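PDB 1AW9: glutathione s-transferase III from Zea mays, which probably conjugates reduced glutathione to a range of hydrophobic electrophiles and takes part in the detoxification of certain herbicides. Local coordinates for residues R16-L21 / Q204-A209; V31-T36 / G52-L57; A88-A93 / E160-D165; S111-Q116 / L173-T178; N167-L172 / E195-R200. All coordinates share one frame; numbering follows the deposited sequence.

Contact 1 of 5, residues R16-L21 / Q204-A209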
# COMPACT_ATOMS: atom_id res chain seq x y z
N ARG A 16 4.55 6.57 28.27
CA ARG A 16 4.09 5.29 28.81
C ARG A 16 5.02 4.83 29.93
O ARG A 16 4.60 4.07 30.83
CB ARG A 16 4.07 4.19 27.74
CG ARG A 16 3.56 2.79 28.26
CD ARG A 16 3.69 1.55 27.29
NE ARG A 16 2.80 1.66 26.14
CZ ARG A 16 3.19 2.08 24.94
NH1 ARG A 16 4.47 2.38 24.72
NH2 ARG A 16 2.28 2.43 24.03
N VAL A 17 6.30 5.17 29.81
CA VAL A 17 7.29 4.75 30.82
C VAL A 17 7.21 5.68 32.02
O VAL A 17 7.19 5.22 33.14
CB VAL A 17 8.73 4.71 30.27
CG1 VAL A 17 9.69 4.26 31.35
CG2 VAL A 17 8.80 3.76 29.10
N ALA A 18 7.14 6.98 31.76
CA ALA A 18 7.02 7.99 32.80
C ALA A 18 5.79 7.63 33.66
O ALA A 18 5.82 7.70 34.89
CB ALA A 18 6.85 9.37 32.15
N THR A 19 4.71 7.18 33.00
CA THR A 19 3.48 6.78 33.66
C THR A 19 3.81 5.79 34.77
O THR A 19 3.48 6.00 35.93
CB THR A 19 2.49 6.13 32.66
OG1 THR A 19 2.03 7.12 31.73
CG2 THR A 19 1.28 5.57 33.34
N VAL A 20 4.50 4.71 34.42
CA VAL A 20 4.85 3.71 35.38
C VAL A 20 5.87 4.22 36.41
O VAL A 20 5.78 3.85 37.58
CB VAL A 20 5.28 2.42 34.67
CG1 VAL A 20 5.97 1.47 35.61
CG2 VAL A 20 4.05 1.73 34.13
N LEU A 21 6.78 5.11 36.04
CA LEU A 21 7.76 5.61 37.01
C LEU A 21 7.08 6.46 38.10
O LEU A 21 7.43 6.34 39.27
CB LEU A 21 8.91 6.37 36.35
CG LEU A 21 9.84 5.63 35.35
CD1 LEU A 21 10.77 6.60 34.70
CD2 LEU A 21 10.63 4.53 35.97
N GLN A 204 -1.80 12.33 37.01
CA GLN A 204 -1.92 13.79 37.00
C GLN A 204 -0.57 14.44 36.89
O GLN A 204 -0.41 15.45 36.19
CB GLN A 204 -2.58 14.26 38.29
CG GLN A 204 -4.07 14.09 38.26
CD GLN A 204 -4.63 14.70 37.01
OE1 GLN A 204 -4.74 15.93 36.91
NE2 GLN A 204 -4.90 13.88 36.00
N LYS A 205 0.40 13.82 37.57
CA LYS A 205 1.79 14.27 37.60
C LYS A 205 2.37 14.11 36.20
O LYS A 205 2.90 15.06 35.60
CB LYS A 205 2.59 13.42 38.60
CG LYS A 205 3.90 14.04 39.17
CD LYS A 205 4.67 13.04 40.08
CE LYS A 205 3.75 12.37 41.13
NZ LYS A 205 4.33 11.11 41.75
N THR A 206 2.22 12.90 35.67
CA THR A 206 2.71 12.57 34.33
C THR A 206 2.21 13.59 33.30
O THR A 206 3.00 14.18 32.58
CB THR A 206 2.24 11.17 33.92
OG1 THR A 206 2.61 10.23 34.94
CG2 THR A 206 2.88 10.77 32.58
N VAL A 207 0.90 13.79 33.23
CA VAL A 207 0.32 14.72 32.29
C VAL A 207 0.94 16.10 32.47
O VAL A 207 1.21 16.80 31.50
CB VAL A 207 -1.23 14.86 32.49
CG1 VAL A 207 -1.75 16.09 31.78
CG2 VAL A 207 -1.95 13.62 31.96
N ALA A 208 1.12 16.48 33.73
CA ALA A 208 1.70 17.77 34.09
C ALA A 208 3.07 18.01 33.46
O ALA A 208 3.43 19.15 33.16
CB ALA A 208 1.80 17.88 35.58
N ALA A 209 3.84 16.93 33.30
CA ALA A 209 5.18 17.01 32.71
C ALA A 209 5.27 17.10 31.17
O ALA A 209 6.31 17.48 30.65
CB ALA A 209 6.03 15.83 33.23
O HOH W 1 1.31 7.85 36.16

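Contact 2 of 5, residues V31-T36 / G52-L57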
# COMPACT_ATOMS: atom_id res chain seq x y z
N VAL A 31 15.83 12.56 29.65
CA VAL A 31 16.90 13.13 28.84
C VAL A 31 16.65 13.05 27.33
O VAL A 31 16.59 11.95 26.79
CB VAL A 31 18.22 12.37 29.03
CG1 VAL A 31 19.38 13.17 28.44
CG2 VAL A 31 18.42 11.99 30.48
N PRO A 32 16.47 14.20 26.66
CA PRO A 32 16.24 14.20 25.20
C PRO A 32 17.58 13.90 24.52
O PRO A 32 18.62 14.35 25.00
CB PRO A 32 15.77 15.63 24.92
CG PRO A 32 15.08 16.00 26.20
CD PRO A 32 16.05 15.48 27.24
N VAL A 33 17.55 13.10 23.46
CA VAL A 33 18.77 12.72 22.75
C VAL A 33 18.73 12.87 21.25
O VAL A 33 17.67 12.81 20.61
CB VAL A 33 19.22 11.25 23.05
CG1 VAL A 33 20.01 11.21 24.34
CG2 VAL A 33 18.01 10.29 23.09
N ASP A 34 19.91 13.11 20.70
CA ASP A 34 20.10 13.26 19.27
C ASP A 34 20.34 11.83 18.79
O ASP A 34 21.35 11.22 19.13
CB ASP A 34 21.34 14.11 19.00
CG ASP A 34 21.45 14.55 17.55
OD1 ASP A 34 21.86 13.72 16.70
OD2 ASP A 34 21.16 15.73 17.27
N LEU A 35 19.36 11.30 18.06
CA LEU A 35 19.44 9.93 17.53
C LEU A 35 20.47 9.79 16.42
O LEU A 35 21.35 8.91 16.46
CB LEU A 35 18.06 9.49 17.02
CG LEU A 35 17.36 8.45 17.87
CD1 LEU A 35 17.47 8.81 19.34
CD2 LEU A 35 15.93 8.37 17.43
N THR A 36 20.32 10.64 15.42
CA THR A 36 21.22 10.66 14.27
C THR A 36 21.32 12.09 13.77
O THR A 36 22.24 12.42 13.02
CB THR A 36 20.66 9.76 13.13
OG1 THR A 36 19.34 10.21 12.75
CG2 THR A 36 20.61 8.27 13.55
N GLY A 52 18.23 1.56 17.93
CA GLY A 52 18.16 3.00 17.72
C GLY A 52 16.82 3.66 17.91
O GLY A 52 16.53 4.67 17.25
N GLN A 53 15.99 3.09 18.77
CA GLN A 53 14.67 3.63 19.08
C GLN A 53 14.60 4.10 20.52
O GLN A 53 15.33 3.63 21.42
CB GLN A 53 13.56 2.59 18.83
CG GLN A 53 13.14 2.46 17.38
CD GLN A 53 12.92 1.01 16.97
OE1 GLN A 53 12.17 0.28 17.62
NE2 GLN A 53 13.59 0.58 15.89
N ILE A 54 13.75 5.09 20.69
CA ILE A 54 13.45 5.73 21.96
C ILE A 54 12.18 5.02 22.48
O ILE A 54 11.31 4.63 21.68
CB ILE A 54 13.23 7.25 21.67
CG1 ILE A 54 14.57 7.94 21.53
CG2 ILE A 54 12.29 7.89 22.64
CD1 ILE A 54 15.55 7.57 22.59
N PRO A 55 12.02 4.86 23.81
CA PRO A 55 12.94 5.29 24.86
C PRO A 55 13.93 4.22 25.28
O PRO A 55 13.87 3.07 24.84
CB PRO A 55 12.00 5.60 26.01
CG PRO A 55 11.03 4.47 25.91
CD PRO A 55 10.75 4.40 24.42
N ALA A 56 14.87 4.64 26.12
CA ALA A 56 15.84 3.74 26.73
C ALA A 56 15.90 4.19 28.19
O ALA A 56 15.62 5.35 28.52
CB ALA A 56 17.19 3.86 26.08
N LEU A 57 16.16 3.28 29.09
CA LEU A 57 16.24 3.70 30.47
C LEU A 57 17.50 3.12 31.04
O LEU A 57 17.83 1.97 30.74
CB LEU A 57 15.03 3.19 31.27
CG LEU A 57 15.03 3.47 32.77
CD1 LEU A 57 14.02 4.54 33.11
CD2 LEU A 57 14.70 2.21 33.51

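Contact 3 of 5, residues A88-A93 / E160-D165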
# COMPACT_ATOMS: atom_id res chain seq x y z
N ALA A 88 -0.83 -9.42 43.62
CA ALA A 88 -1.01 -10.87 43.62
C ALA A 88 -2.51 -11.17 43.78
O ALA A 88 -2.97 -12.32 43.68
CB ALA A 88 -0.20 -11.51 44.73
N THR A 89 -3.27 -10.10 44.03
CA THR A 89 -4.72 -10.19 44.17
C THR A 89 -5.38 -10.13 42.78
O THR A 89 -6.53 -10.56 42.62
CB THR A 89 -5.26 -9.03 45.03
OG1 THR A 89 -4.53 -7.83 44.73
CG2 THR A 89 -5.14 -9.37 46.53
N ALA A 90 -4.67 -9.58 41.79
CA ALA A 90 -5.19 -9.48 40.43
C ALA A 90 -5.14 -10.87 39.80
O ALA A 90 -4.35 -11.70 40.22
CB ALA A 90 -4.36 -8.48 39.62
N SER A 91 -6.01 -11.15 38.84
CA SER A 91 -5.97 -12.46 38.19
C SER A 91 -4.71 -12.50 37.34
O SER A 91 -4.46 -11.58 36.56
CB SER A 91 -7.19 -12.64 37.27
OG SER A 91 -7.09 -13.85 36.52
N ALA A 92 -3.91 -13.55 37.47
CA ALA A 92 -2.68 -13.67 36.67
C ALA A 92 -2.98 -13.98 35.21
O ALA A 92 -2.22 -13.60 34.33
CB ALA A 92 -1.79 -14.74 37.24
N ALA A 93 -4.06 -14.72 34.97
CA ALA A 93 -4.47 -15.08 33.62
C ALA A 93 -4.94 -13.83 32.90
O ALA A 93 -4.58 -13.63 31.75
CB ALA A 93 -5.58 -16.11 33.66
N GLU A 160 -8.53 -4.30 40.78
CA GLU A 160 -7.50 -3.29 40.95
C GLU A 160 -6.78 -2.86 39.71
O GLU A 160 -6.71 -3.61 38.73
CB GLU A 160 -6.48 -3.75 41.99
CG GLU A 160 -6.10 -5.23 41.88
CD GLU A 160 -6.71 -6.07 43.00
OE1 GLU A 160 -6.96 -5.50 44.09
OE2 GLU A 160 -6.92 -7.29 42.77
N PHE A 161 -6.24 -1.65 39.78
CA PHE A 161 -5.48 -1.04 38.71
C PHE A 161 -4.11 -1.74 38.69
O PHE A 161 -3.46 -1.88 39.73
CB PHE A 161 -5.36 0.46 39.01
CG PHE A 161 -4.45 1.20 38.10
CD1 PHE A 161 -3.09 1.30 38.40
CD2 PHE A 161 -4.95 1.88 37.00
CE1 PHE A 161 -2.25 2.08 37.63
CE2 PHE A 161 -4.11 2.68 36.21
CZ PHE A 161 -2.77 2.78 36.52
N THR A 162 -3.74 -2.26 37.53
CA THR A 162 -2.48 -2.95 37.39
C THR A 162 -1.69 -2.36 36.23
O THR A 162 -2.08 -1.34 35.66
CB THR A 162 -2.67 -4.49 37.16
OG1 THR A 162 -3.38 -4.71 35.93
CG2 THR A 162 -3.45 -5.13 38.31
N LEU A 163 -0.56 -3.01 35.93
CA LEU A 163 0.32 -2.62 34.85
C LEU A 163 -0.47 -2.62 33.53
O LEU A 163 -0.30 -1.73 32.68
CB LEU A 163 1.49 -3.60 34.78
CG LEU A 163 2.62 -3.31 33.78
CD1 LEU A 163 3.32 -1.99 34.13
CD2 LEU A 163 3.59 -4.48 33.78
N ALA A 164 -1.35 -3.60 33.37
CA ALA A 164 -2.17 -3.71 32.16
C ALA A 164 -2.88 -2.39 31.85
O ALA A 164 -2.86 -1.95 30.70
CB ALA A 164 -3.17 -4.86 32.29
N ASP A 165 -3.44 -1.72 32.86
CA ASP A 165 -4.16 -0.45 32.62
C ASP A 165 -3.22 0.72 32.37
O ASP A 165 -3.48 1.55 31.49
CB ASP A 165 -5.11 -0.08 33.78
CG ASP A 165 -5.94 -1.26 34.26
OD1 ASP A 165 -5.43 -2.00 35.11
OD2 ASP A 165 -7.06 -1.52 33.79

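Contact 4 of 5, residues S111-Q116 / L173-T178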
# COMPACT_ATOMS: atom_id res chain seq x y z
N SER A 111 -1.64 3.99 17.77
CA SER A 111 -0.55 4.84 17.29
C SER A 111 -0.71 5.45 15.90
O SER A 111 -0.37 6.62 15.72
CB SER A 111 0.81 4.17 17.40
OG SER A 111 0.78 2.91 16.79
N PRO A 112 -1.14 4.66 14.87
CA PRO A 112 -1.30 5.28 13.55
C PRO A 112 -2.24 6.47 13.61
O PRO A 112 -2.04 7.44 12.91
CB PRO A 112 -1.92 4.17 12.72
CG PRO A 112 -1.31 2.95 13.30
CD PRO A 112 -1.31 3.20 14.78
N LEU A 113 -3.28 6.37 14.44
CA LEU A 113 -4.26 7.43 14.58
C LEU A 113 -3.65 8.69 15.19
O LEU A 113 -3.92 9.80 14.75
CB LEU A 113 -5.46 6.95 15.41
CG LEU A 113 -6.37 5.90 14.76
CD1 LEU A 113 -7.48 5.54 15.70
CD2 LEU A 113 -6.95 6.41 13.47
N VAL A 114 -2.81 8.51 16.21
CA VAL A 114 -2.15 9.64 16.87
C VAL A 114 -1.14 10.24 15.91
O VAL A 114 -1.01 11.45 15.80
CB VAL A 114 -1.45 9.20 18.17
CG1 VAL A 114 -0.47 10.25 18.61
CG2 VAL A 114 -2.52 8.94 19.24
N PHE A 115 -0.49 9.38 15.14
CA PHE A 115 0.48 9.83 14.19
C PHE A 115 -0.10 10.66 13.03
O PHE A 115 0.47 11.68 12.64
CB PHE A 115 1.25 8.68 13.60
CG PHE A 115 2.08 9.11 12.47
CD1 PHE A 115 3.16 9.95 12.70
CD2 PHE A 115 1.69 8.84 11.16
CE1 PHE A 115 3.84 10.52 11.65
CE2 PHE A 115 2.37 9.40 10.10
CZ PHE A 115 3.45 10.26 10.35
N GLN A 116 -1.15 10.16 12.40
CA GLN A 116 -1.77 10.87 11.29
C GLN A 116 -2.53 12.15 11.71
O GLN A 116 -2.51 13.15 11.00
CB GLN A 116 -2.74 9.95 10.56
CG GLN A 116 -2.12 8.78 9.89
CD GLN A 116 -1.31 9.20 8.73
OE1 GLN A 116 -1.60 10.21 8.09
NE2 GLN A 116 -0.29 8.44 8.42
N LEU A 173 -4.69 9.10 26.39
CA LEU A 173 -4.51 10.54 26.55
C LEU A 173 -4.40 11.21 25.18
O LEU A 173 -5.16 12.12 24.87
CB LEU A 173 -3.26 10.81 27.40
CG LEU A 173 -2.96 12.23 27.88
CD1 LEU A 173 -2.28 13.04 26.79
CD2 LEU A 173 -4.25 12.91 28.34
N TYR A 174 -3.48 10.76 24.35
CA TYR A 174 -3.31 11.36 23.03
C TYR A 174 -4.54 11.17 22.13
O TYR A 174 -4.92 12.09 21.43
CB TYR A 174 -2.04 10.84 22.36
CG TYR A 174 -0.80 11.51 22.91
CD1 TYR A 174 -0.39 11.27 24.22
CD2 TYR A 174 -0.06 12.40 22.14
CE1 TYR A 174 0.74 11.91 24.75
CE2 TYR A 174 1.07 13.04 22.66
CZ TYR A 174 1.47 12.79 23.96
OH TYR A 174 2.62 13.36 24.47
N LEU A 175 -5.15 9.98 22.17
CA LEU A 175 -6.35 9.70 21.40
C LEU A 175 -7.43 10.74 21.74
O LEU A 175 -8.16 11.18 20.85
CB LEU A 175 -6.91 8.34 21.76
CG LEU A 175 -6.99 7.19 20.76
CD1 LEU A 175 -8.14 6.30 21.22
CD2 LEU A 175 -7.30 7.69 19.36
N SER A 176 -7.54 11.10 23.03
CA SER A 176 -8.54 12.07 23.47
C SER A 176 -8.38 13.46 22.86
O SER A 176 -9.34 14.22 22.80
CB SER A 176 -8.61 12.16 24.99
OG SER A 176 -7.46 12.79 25.51
N LYS A 177 -7.19 13.79 22.38
CA LYS A 177 -6.93 15.08 21.75
C LYS A 177 -7.15 15.05 20.24
O LYS A 177 -6.86 16.02 19.55
CB LYS A 177 -5.52 15.53 22.05
CG LYS A 177 -5.42 15.74 23.49
CD LYS A 177 -4.06 16.11 23.95
CE LYS A 177 -4.15 16.40 25.45
NZ LYS A 177 -5.43 17.14 25.80
N THR A 178 -7.65 13.93 19.72
CA THR A 178 -7.89 13.84 18.29
C THR A 178 -9.38 13.81 18.03
O THR A 178 -10.20 13.62 18.94
CB THR A 178 -7.36 12.49 17.65
OG1 THR A 178 -8.19 11.40 18.06
CG2 THR A 178 -5.97 12.20 18.04

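Contact 5 of 5, residues N167-L172 / E195-R200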
# COMPACT_ATOMS: atom_id res chain seq x y z
N ASN A 167 -0.30 0.80 31.03
CA ASN A 167 0.33 0.75 29.71
C ASN A 167 -0.53 1.39 28.63
O ASN A 167 -0.04 1.78 27.57
CB ASN A 167 0.68 -0.70 29.34
CG ASN A 167 2.06 -1.13 29.87
OD1 ASN A 167 2.82 -0.31 30.39
ND2 ASN A 167 2.40 -2.38 29.69
N HIS A 168 -1.82 1.59 28.93
CA HIS A 168 -2.75 2.20 28.01
C HIS A 168 -2.83 3.67 28.16
O HIS A 168 -3.17 4.35 27.22
CB HIS A 168 -4.16 1.71 28.26
CG HIS A 168 -4.42 0.33 27.76
ND1 HIS A 168 -4.10 -0.79 28.49
CD2 HIS A 168 -5.02 -0.10 26.64
CE1 HIS A 168 -4.50 -1.86 27.83
NE2 HIS A 168 -5.07 -1.47 26.69
N ALA A 169 -2.54 4.19 29.34
CA ALA A 169 -2.73 5.61 29.61
C ALA A 169 -2.24 6.70 28.66
O ALA A 169 -3.00 7.63 28.37
CB ALA A 169 -2.34 5.92 31.02
N SER A 170 -0.98 6.63 28.20
CA SER A 170 -0.45 7.67 27.32
C SER A 170 -1.17 7.71 26.00
O SER A 170 -1.48 8.79 25.51
CB SER A 170 1.06 7.57 27.12
OG SER A 170 1.42 6.41 26.44
N TYR A 171 -1.47 6.55 25.42
CA TYR A 171 -2.18 6.54 24.17
C TYR A 171 -3.65 6.91 24.29
O TYR A 171 -4.18 7.54 23.37
CB TYR A 171 -1.93 5.26 23.39
CG TYR A 171 -0.70 5.41 22.49
CD1 TYR A 171 -0.81 5.98 21.22
CD2 TYR A 171 0.57 5.00 22.91
CE1 TYR A 171 0.29 6.14 20.40
CE2 TYR A 171 1.70 5.15 22.09
CZ TYR A 171 1.54 5.72 20.84
OH TYR A 171 2.63 5.86 19.99
N LEU A 172 -4.29 6.62 25.42
CA LEU A 172 -5.68 7.03 25.61
C LEU A 172 -5.69 8.56 25.70
O LEU A 172 -6.57 9.24 25.14
CB LEU A 172 -6.26 6.42 26.90
CG LEU A 172 -6.77 4.98 26.84
CD1 LEU A 172 -7.22 4.63 28.23
CD2 LEU A 172 -7.93 4.80 25.86
N GLU A 195 -11.73 7.55 32.50
CA GLU A 195 -11.84 8.66 33.40
C GLU A 195 -11.29 8.32 34.75
O GLU A 195 -10.73 9.19 35.43
CB GLU A 195 -13.25 9.14 33.45
CG GLU A 195 -13.49 9.93 32.23
CD GLU A 195 -14.91 10.33 32.06
OE1 GLU A 195 -15.80 9.65 32.63
OE2 GLU A 195 -15.14 11.31 31.31
N ALA A 196 -11.40 7.06 35.13
CA ALA A 196 -10.83 6.64 36.40
C ALA A 196 -9.30 6.76 36.32
O ALA A 196 -8.66 7.19 37.28
CB ALA A 196 -11.21 5.22 36.71
N ILE A 197 -8.70 6.39 35.18
CA ILE A 197 -7.22 6.45 35.03
C ILE A 197 -6.68 7.88 35.11
O ILE A 197 -5.61 8.12 35.66
CB ILE A 197 -6.72 5.78 33.69
CG1 ILE A 197 -7.10 4.30 33.64
CG2 ILE A 197 -5.20 5.94 33.55
CD1 ILE A 197 -6.73 3.61 32.34
N VAL A 198 -7.38 8.82 34.49
CA VAL A 198 -6.96 10.21 34.49
C VAL A 198 -7.00 10.79 35.89
O VAL A 198 -6.22 11.67 36.20
CB VAL A 198 -7.83 11.12 33.60
CG1 VAL A 198 -6.96 12.16 32.88
CG2 VAL A 198 -8.54 10.32 32.61
N ALA A 199 -7.96 10.34 36.71
CA ALA A 199 -8.13 10.78 38.09
C ALA A 199 -6.97 10.41 39.00
O ALA A 199 -6.77 11.03 40.04
CB ALA A 199 -9.45 10.22 38.68
N ARG A 200 -6.20 9.39 38.61
CA ARG A 200 -5.07 8.95 39.40
C ARG A 200 -4.04 10.07 39.60
O ARG A 200 -3.60 10.71 38.63
CB ARG A 200 -4.41 7.76 38.74
CG ARG A 200 -5.23 6.54 38.69
CD ARG A 200 -4.31 5.34 38.79
NE ARG A 200 -4.79 4.40 39.79
CZ ARG A 200 -4.02 3.65 40.57
NH1 ARG A 200 -2.70 3.72 40.49
NH2 ARG A 200 -4.58 2.79 41.39

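Contact 1 of 5, residues R16-L21 / Q204-A209
T206 lays its branched side chain against A18 and T19, packing the C-terminal helix 201-209 against helix 12-23 of the thioredoxin-like N-terminal domain. The helices are close: the CA atoms of T19 and T206 lie 5.9 Å apart, a spacing consistent with the modest side chains of A18, T19 and T206.

The van der Waals part belongs mainly to T206 CG2. This methyl stands 3.8 Å from T19 OG1 and 4.2 Å from A18 CB, and the two threonine side chains cross at about a right angle. With chi1 at -53°, CG2 is anti to the T206 backbone N while OG1 lies beside that N, where OG1 rests 3.8 Å from T19 CA.

The polar bonds stay within each helix or run to N22 and a water. T19 OG1 is hydrogen-bonded back to V15 O in its own helix; its methyl neighbour T206 CG2 is a packing contact only. T206 OG1 pairs with A202 O one turn earlier and with the amide ND2 of N22 on helix 12-23, a direct polar tie between the two helices. It meets a third partner as well: a water 3.0 Å from T206 OG1, which donates to T19 O at 2.9 Å.

Contact 2 of 5, residues V31-T36 / G52-L57
A hydrogen bond from Q53 N to N49 OD1 ties down the backbone at Q53, between G52 and I54, the two residues that meet V33 and L35. Between the two segments the contact is apolar apart from a carbonyl. They belong to the thioredoxin-like domain, and the cis peptide between I54 and P55 marks the cis-proline characteristic of that fold. Q53 and I54 probably contribute to the glutathione site, as in a close relative.

I54 is the middle of the packing. Its CG1 sits beside its own backbone N, opposite the carbonyl carbon (chi1 -80°), which sends the ethyl arm out to the loop 31-36. There CD1 touches V33 CG2 at 3.7 Å, while I54 CG1 lies 3.7 Å from L35 CD1. The second L35 methyl, CD2, rests 3.8 Å from G52 O, a van der Waals contact. F45 packs on both L35 and I54, and P121 and L122 of the second subunit pack on L35 and I54 respectively. Putting an alanine at L35 would probably leave one flank of I54 uncovered and weaken the grip on P121 of the second subunit. I54 CD1 touches both partners, lying also 4.0 Å from L35 CD1.

Contact 3 of 5, residues A88-A93 / E160-D165
A90 and T162 make the close part of this contact, their methyls A90 CB and T162 CG2 meeting at 3.7 Å. T162 is buried and is the N-cap of the short helix 163-166. Its OG1 lies between the backbone N and the carbonyl carbon, from where it accepts a weak capping bond from A164 N, 3.5 Å away; CG2, beside the backbone N, is left to meet A90. The return bond is firmer: T162 N gives its hydrogen to D165 OD1 at 3.0 Å, almost straight at 177°, reaching the anti side of the carboxylate and 17° out of its plane. The pair is a capping box, the N-capping motif well known at this helix in glutathione transferases. D165 OD2 is itself held by W193 NE1 and L156 N, which fixes the carboxylate's rotation.

Toward solvent the contact is looser. T89, exposed, offers OG1 to E160 OE2 at 3.1 Å in a weak hydrogen bond, and the two side chains cross at about a right angle. A bend at chi2 (-107°) brings the glutamate's carboxylate to this threonine. With a leucine in place of E160, T89 OG1 would probably lose its carboxylate partner, and the outer edge of the contact would be held less firmly.

The joined pieces are the lead-in to the long helix 92-122 and the lead-in to helix 163-166. Inward, T162 and A164 pack on L95 of the long helix, while L163 reaches L99 there and V20 of helix 12-23.

Contact 4 of 5, residues S111-Q116 / L173-T178
Where V114 and L175 face each other the two helices come to 6.2 Å between CA atoms, just beyond the kink that P112 puts in helix 92-122 and near the C-terminal end of helix 169-176. V114 carries the contact with both methyls. CG2 presses on Y174 CB at 3.7 Å and lies 4.1 Å from L175 N, over the backbone of the other helix. CG1, anti to the V114 backbone N (chi1 164°), comes within 4.2 Å of the ring carbon Y174 CD2 and meets the ring obliquely. One residue earlier, L113 CD1 approaches L175 CD2 at 4.2 Å, and L139 of helix 129-152 packs on both leucines.

T178, a little further on, bonds back to L175: its OG1 donates to L175 O at 2.8 Å, in the carbonyl plane and on a lone pair, and T178 N binds the same oxygen.

Y174 runs on past V114 to pack on P12, a probable glutathione-site residue, and its OH makes a weak hydrogen bond to L10 O. Between these segments the touching is through hydrocarbon side chains, with no directed bond, while the polar groups of Y174 and T178 find partners off to the side. That is consistent with a fit set here by side-chain shape.

Contact 5 of 5, residues N167-L172 / E195-R200
I197 bridges A169 and L172, one turn apart on helix 169-176, and so packs helix 188-199 against helix 169-176, within the all-helical C-terminal domain of the glutathione transferase fold. Just before it, A196 turns from the interface and packs on Y155.

At I197 the two branches divide the work. CG2 meets A169 CB at 3.8 Å; the small alanine lets this branch come close to the opposing helix. The longer branch runs out straight through CG1 (chi2 176°), carrying CD1 to 4.3 Å from L172 CD1. The same CD1 of I197 lies 3.9 Å from D165 O, so the isoleucine tip also reaches the end of the neighbouring short helix 163-166. The contact is buried and wholly apolar, and L172 is covered further by W193 and W194 of helix 188-199.

V198 follows, its side chain clear of the opposing helix, although its carbonyl takes a weak hydrogen bond from Q204 NE2. Next along, A199 N still reaches E195 O at 3.3 Å.

R200 is the N-cap residue of the next helix, 201-209, and its side chain leaves the interface altogether. The guanidinium makes a salt bridge through NH1 with E23 of helix 12-23 and a cation-pi contact with the ring of F161. Its backbone turns back on the residue that makes the contact: R200 N is hydrogen-bonded to I197 O at 3.3 Å.

In the fold
Contact 1 closes the longest loop, joining helix 12-23 of the N-terminal domain to the last helix, 201-209, with the other four nested inside it. Contact 2, wholly in the thioredoxin-like domain, closes before contacts 3, 4 and 5 open; contact 4 alternates with both 3 and 5, while 3 closes before 5 opens. Contacts 2 and 5 have centres about 24 Å apart. Contacts 3 and 4 both use helix 92-122, their centres about 26 Å apart; contacts 4 and 5 share helix 169-176. V20 packs on L163, linking contacts 1 and 3, and R16 probably bonds N167 O, linking 1 and 5. Helix 12-23 thus ties the domains together; contacts 2 and 4 also touch the second subunit.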